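PDB 3OM8: probable hydrolase from Pseudomonas aeruginosa, which probably hydrolyses a small ester or lactone, perhaps as a 3-oxoadipate enol-lactonase of the alpha/beta-hydrolase fold. Local coordinates for residues S68-P71 / G72-L76; A133-W136 / D137-A141. All blocks are in the same frame, centred on the assembly; numbering follows the deposited sequence.

In the fold
Contact 1 (68-76) precedes contact 2 (133-141) along the chain of an alpha/beta hydrolase, and each is a local contact within one unbroken run of residues. The first belongs to the loop between strand 55-59 and helix 76-90, at the surface of the core; the second forms the first turns of helix 134-145, which follows strand 118-124 in the part of the chain inserted before strand 211-216, where such enzymes commonly carry their cap. Their centres are 15 Å apart and their nearest atoms about 6 Å, without touching. Helix 185-196 is the shared neighbour, meeting side chains of both, so a loop of the core and a helix of the probable cap pack against one common element.

Contact 1 (S68-P71 / G72-L76); sequences SVPP and GPYTL
A tyrosine hydroxyl closes a proline-rich loop back on itself here, in the connection between strand 55-59 and helix 76-90 of the alpha/beta-hydrolase core. Tyr74 OH donates a hydrogen bond to Pro70 O, 2.7 Å away, linking residues four apart in the sequence. The approach is bent, with a C=O...donor angle of 137° and the hydroxyl tilted from the carbonyl plane. A tyrosine suits this place because its long, flat ring carries the donor back across the turn: CG lies beside the backbone N (chi1 -52°), and the ring edge faces the chain. At that edge, near the ring plane, Tyr74 CE1 comes within 3.4 Å of Pro71 O. Pro70 crosses the tyrosine side chain at about a right angle, its CB 4.0 Å from Tyr74 CE1, while CG1 of Val69 approaches the hydroxyl. Prolines restrict the backbone on both sides of Gly72, and the peptide bond before Pro73 is cis, which helps to fold the chain round. Thr75 then caps the coming helix as its N-cap residue, OG1 accepting from Arg78 N. Helix 185-196 packs against Pro73 and Tyr74, while Leu76, the first residue of helix 76-90, reaches Ile105 and Trp109 on helix 102-113.

Contact 2 (A133-W136 / D137-A141); sequences AAQW and DERIA
Trp136 O accepts the shortest backbone bond across this contact, from Ile140 N at 2.8 Å, within the opening turns of helix 134-145. It is one of three successive i to i+4 alpha-helical bonds: Glu138 N reaches Ala134 O almost straight, with an N-H...O angle of 177°, whereas the Arg139 N to Gln135 O bond is longer, 3.3 Å. The same helical spacing brings Arg139 alongside Gln135 and within reach of the neighbouring Trp136 ring. Arginine suits this site because its chain, extended from CG to NE, carries a flat cation to the indole. Arg139 CZ sits 4.5 Å from the centroid of the six-membered ring and 16° off its normal, a cation-pi contact over the face. The two planes are nevertheless 65° apart, so the guanidinium dips one nitrogen toward the indole instead of stacking flat. Gln135 shares that face: its CG, set between its backbone N and carbonyl carbon, lies 3.6 Å above the indole plane. Its OE1 also takes a weak bond from Arg139 NH2, while NE2 has a stronger partner in Pro132 O. The indole N-H of Trp136, NE1, is hydrogen-bonded to Leu130 O, and the ring packs on Val195 and Arg196 of helix 185-196, where Asp137 OD1 makes a salt bridge to Arg196. The Trp136 side chain is also close to, though not in contact with, Ser101, His246 and Asp219, which probably form the catalytic triad. On the indole, the nitrogen that dips is Arg139 NH2, 3.4 Å from Trp136 CH2.

Contact 1 (S68-P71 / G72-L76)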
loop_
_atom_site.group_PDB
_atom_site.type_symbol
_atom_site.label_atom_id
_atom_site.label_comp_id
_atom_site.label_asym_id
_atom_site.label_seq_id
_atom_site.Cartn_x
_atom_site.Cartn_y
_atom_site.Cartn_z
ATOM N N SER B 68 -15.242 30.089 15.390
ATOM C CA SER B 68 -16.504 30.179 16.119
ATOM C C SER B 68 -17.281 28.880 15.934
ATOM O O SER B 68 -16.918 28.061 15.103
ATOM C CB SER B 68 -17.324 31.389 15.655
ATOM O OG SER B 68 -17.705 31.283 14.293
ATOM N N VAL B 69 -18.344 28.692 16.707
ATOM C CA VAL B 69 -19.031 27.412 16.749
ATOM C C VAL B 69 -20.508 27.548 16.419
ATOM O O VAL B 69 -21.336 27.708 17.316
ATOM C CB VAL B 69 -18.923 26.772 18.154
ATOM C CG1 VAL B 69 -19.563 25.393 18.162
ATOM C CG2 VAL B 69 -17.458 26.703 18.619
ATOM N N PRO B 70 -20.857 27.485 15.128
ATOM C CA PRO B 70 -22.286 27.420 14.791
ATOM C C PRO B 70 -22.916 26.148 15.369
ATOM O O PRO B 70 -22.196 25.200 15.687
ATOM C CB PRO B 70 -22.284 27.363 13.257
ATOM C CG PRO B 70 -20.962 27.993 12.857
ATOM C CD PRO B 70 -19.997 27.578 13.935
ATOM N N PRO B 71 -24.248 26.131 15.534
ATOM C CA PRO B 71 -24.894 24.892 15.977
ATOM C C PRO B 71 -24.864 23.889 14.836
ATOM O O PRO B 71 -24.918 24.323 13.684
ATOM C CB PRO B 71 -26.347 25.311 16.205
ATOM C CG PRO B 71 -26.381 26.790 16.042
ATOM C CD PRO B 71 -25.223 27.191 15.232
ATOM N N GLY B 72 -24.780 22.594 15.133
ATOM C CA GLY B 72 -24.925 21.577 14.105
ATOM C C GLY B 72 -26.376 21.589 13.664
ATOM O O GLY B 72 -27.197 22.269 14.277
ATOM N N PRO B 73 -26.709 20.863 12.591
ATOM C CA PRO B 73 -25.829 20.047 11.762
ATOM C C PRO B 73 -25.026 20.925 10.819
ATOM O O PRO B 73 -25.529 21.978 10.413
ATOM C CB PRO B 73 -26.806 19.204 10.928
ATOM C CG PRO B 73 -28.192 19.596 11.361
ATOM C CD PRO B 73 -28.075 20.910 12.049
ATOM N N TYR B 74 -23.796 20.507 10.503
ATOM C CA TYR B 74 -23.045 21.077 9.391
ATOM C C TYR B 74 -23.211 20.139 8.209
ATOM O O TYR B 74 -23.250 18.931 8.393
ATOM C CB TYR B 74 -21.557 21.169 9.714
ATOM C CG TYR B 74 -21.211 21.870 11.010
ATOM C CD1 TYR B 74 -22.070 22.793 11.585
ATOM C CD2 TYR B 74 -20.001 21.626 11.637
ATOM C CE1 TYR B 74 -21.733 23.438 12.766
ATOM C CE2 TYR B 74 -19.658 22.256 12.800
ATOM C CZ TYR B 74 -20.523 23.160 13.367
ATOM O OH TYR B 74 -20.157 23.776 14.541
ATOM N N THR B 75 -23.329 20.684 7.002
ATOM C CA THR B 75 -23.255 19.860 5.796
ATOM C C THR B 75 -21.811 19.807 5.280
ATOM O O THR B 75 -21.008 20.709 5.548
ATOM C CB THR B 75 -24.112 20.417 4.671
ATOM O OG1 THR B 75 -23.562 21.667 4.241
ATOM C CG2 THR B 75 -25.546 20.620 5.141
ATOM N N LEU B 76 -21.484 18.753 4.535
ATOM C CA LEU B 76 -20.167 18.646 3.917
ATOM C C LEU B 76 -19.915 19.859 3.026
ATOM O O LEU B 76 -18.848 20.474 3.073
ATOM C CB LEU B 76 -20.052 17.350 3.105
ATOM C CG LEU B 76 -18.692 17.081 2.455
ATOM C CD1 LEU B 76 -17.564 17.181 3.483
ATOM C CD2 LEU B 76 -18.689 15.718 1.759
#

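Contact 2 (A133-W136 / D137-A141)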
loop_
_atom_site.group_PDB
_atom_site.type_symbol
_atom_site.label_atom_id
_atom_site.label_comp_id
_atom_site.label_asym_id
_atom_site.label_seq_id
_atom_site.Cartn_x
_atom_site.Cartn_y
_atom_site.Cartn_z
ATOM N N ALA B 133 -25.084 5.219 8.986
ATOM C CA ALA B 133 -25.284 6.540 9.600
ATOM C C ALA B 133 -25.673 6.499 11.089
ATOM O O ALA B 133 -25.379 7.435 11.837
ATOM C CB ALA B 133 -26.302 7.348 8.799
ATOM N N ALA B 134 -26.309 5.411 11.513
ATOM C CA ALA B 134 -26.800 5.281 12.893
ATOM C C ALA B 134 -25.779 5.676 13.956
ATOM O O ALA B 134 -26.088 6.395 14.894
ATOM C CB ALA B 134 -27.295 3.861 13.156
ATOM N N GLN B 135 -24.557 5.194 13.814
ATOM C CA GLN B 135 -23.546 5.439 14.829
ATOM C C GLN B 135 -23.257 6.925 15.037
ATOM O O GLN B 135 -22.720 7.310 16.074
ATOM C CB GLN B 135 -22.256 4.721 14.457
ATOM C CG GLN B 135 -21.633 5.257 13.192
ATOM C CD GLN B 135 -20.603 4.323 12.630
ATOM O OE1 GLN B 135 -19.532 4.145 13.207
ATOM N NE2 GLN B 135 -20.922 3.712 11.495
ATOM N N TRP B 136 -23.591 7.753 14.050
ATOM C CA TRP B 136 -23.273 9.174 14.135
ATOM C C TRP B 136 -24.365 9.953 14.872
ATOM O O TRP B 136 -24.067 10.878 15.625
ATOM C CB TRP B 136 -22.980 9.765 12.754
ATOM C CG TRP B 136 -21.827 9.075 12.091
ATOM C CD1 TRP B 136 -21.891 8.186 11.061
ATOM C CD2 TRP B 136 -20.432 9.186 12.441
ATOM N NE1 TRP B 136 -20.627 7.750 10.737
ATOM C CE2 TRP B 136 -19.717 8.345 11.570
ATOM C CE3 TRP B 136 -19.725 9.921 13.397
ATOM C CZ2 TRP B 136 -18.324 8.217 11.628
ATOM C CZ3 TRP B 136 -18.357 9.795 13.460
ATOM C CH2 TRP B 136 -17.662 8.946 12.577
ATOM N N ASP B 137 -25.620 9.566 14.660
ATOM C CA ASP B 137 -26.737 10.116 15.420
ATOM C C ASP B 137 -26.562 9.825 16.902
ATOM O O ASP B 137 -26.747 10.700 17.740
ATOM C CB ASP B 137 -28.054 9.532 14.923
ATOM C CG ASP B 137 -28.521 10.174 13.637
ATOM O OD1 ASP B 137 -28.329 11.399 13.475
ATOM O OD2 ASP B 137 -29.085 9.454 12.792
ATOM N N GLU B 138 -26.192 8.592 17.222
ATOM C CA GLU B 138 -25.874 8.230 18.596
ATOM C C GLU B 138 -24.771 9.110 19.174
ATOM O O GLU B 138 -24.844 9.527 20.329
ATOM C CB GLU B 138 -25.457 6.763 18.688
ATOM C CG GLU B 138 -26.590 5.798 18.414
ATOM C CD GLU B 138 -26.132 4.354 18.397
ATOM O OE1 GLU B 138 -24.970 4.090 18.783
ATOM O OE2 GLU B 138 -26.938 3.484 17.996
ATOM N N ARG B 139 -23.751 9.392 18.369
ATOM C CA ARG B 139 -22.617 10.182 18.838
ATOM C C ARG B 139 -22.964 11.663 18.986
ATOM O O ARG B 139 -22.415 12.361 19.838
ATOM C CB ARG B 139 -21.419 9.993 17.909
ATOM C CG ARG B 139 -20.811 8.605 18.003
ATOM C CD ARG B 139 -19.781 8.365 16.920
ATOM N NE ARG B 139 -19.094 7.089 17.106
ATOM C CZ ARG B 139 -18.644 6.321 16.114
ATOM N NH1 ARG B 139 -18.033 5.178 16.392
ATOM N NH2 ARG B 139 -18.806 6.689 14.848
ATOM N N ILE B 140 -23.877 12.138 18.148
ATOM C CA ILE B 140 -24.376 13.500 18.252
ATOM C C ILE B 140 -25.182 13.664 19.559
ATOM O O ILE B 140 -24.938 14.587 20.346
ATOM C CB ILE B 140 -25.233 13.860 17.010
ATOM C CG1 ILE B 140 -24.340 14.001 15.771
ATOM C CG2 ILE B 140 -26.048 15.131 17.253
ATOM C CD1 ILE B 140 -25.101 14.097 14.464
ATOM N N ALA B 141 -26.119 12.752 19.798
ATOM C CA ALA B 141 -26.966 12.835 20.982
ATOM C C ALA B 141 -26.115 12.737 22.244
ATOM O O ALA B 141 -26.294 13.504 23.182
ATOM C CB ALA B 141 -28.028 11.746 20.961
#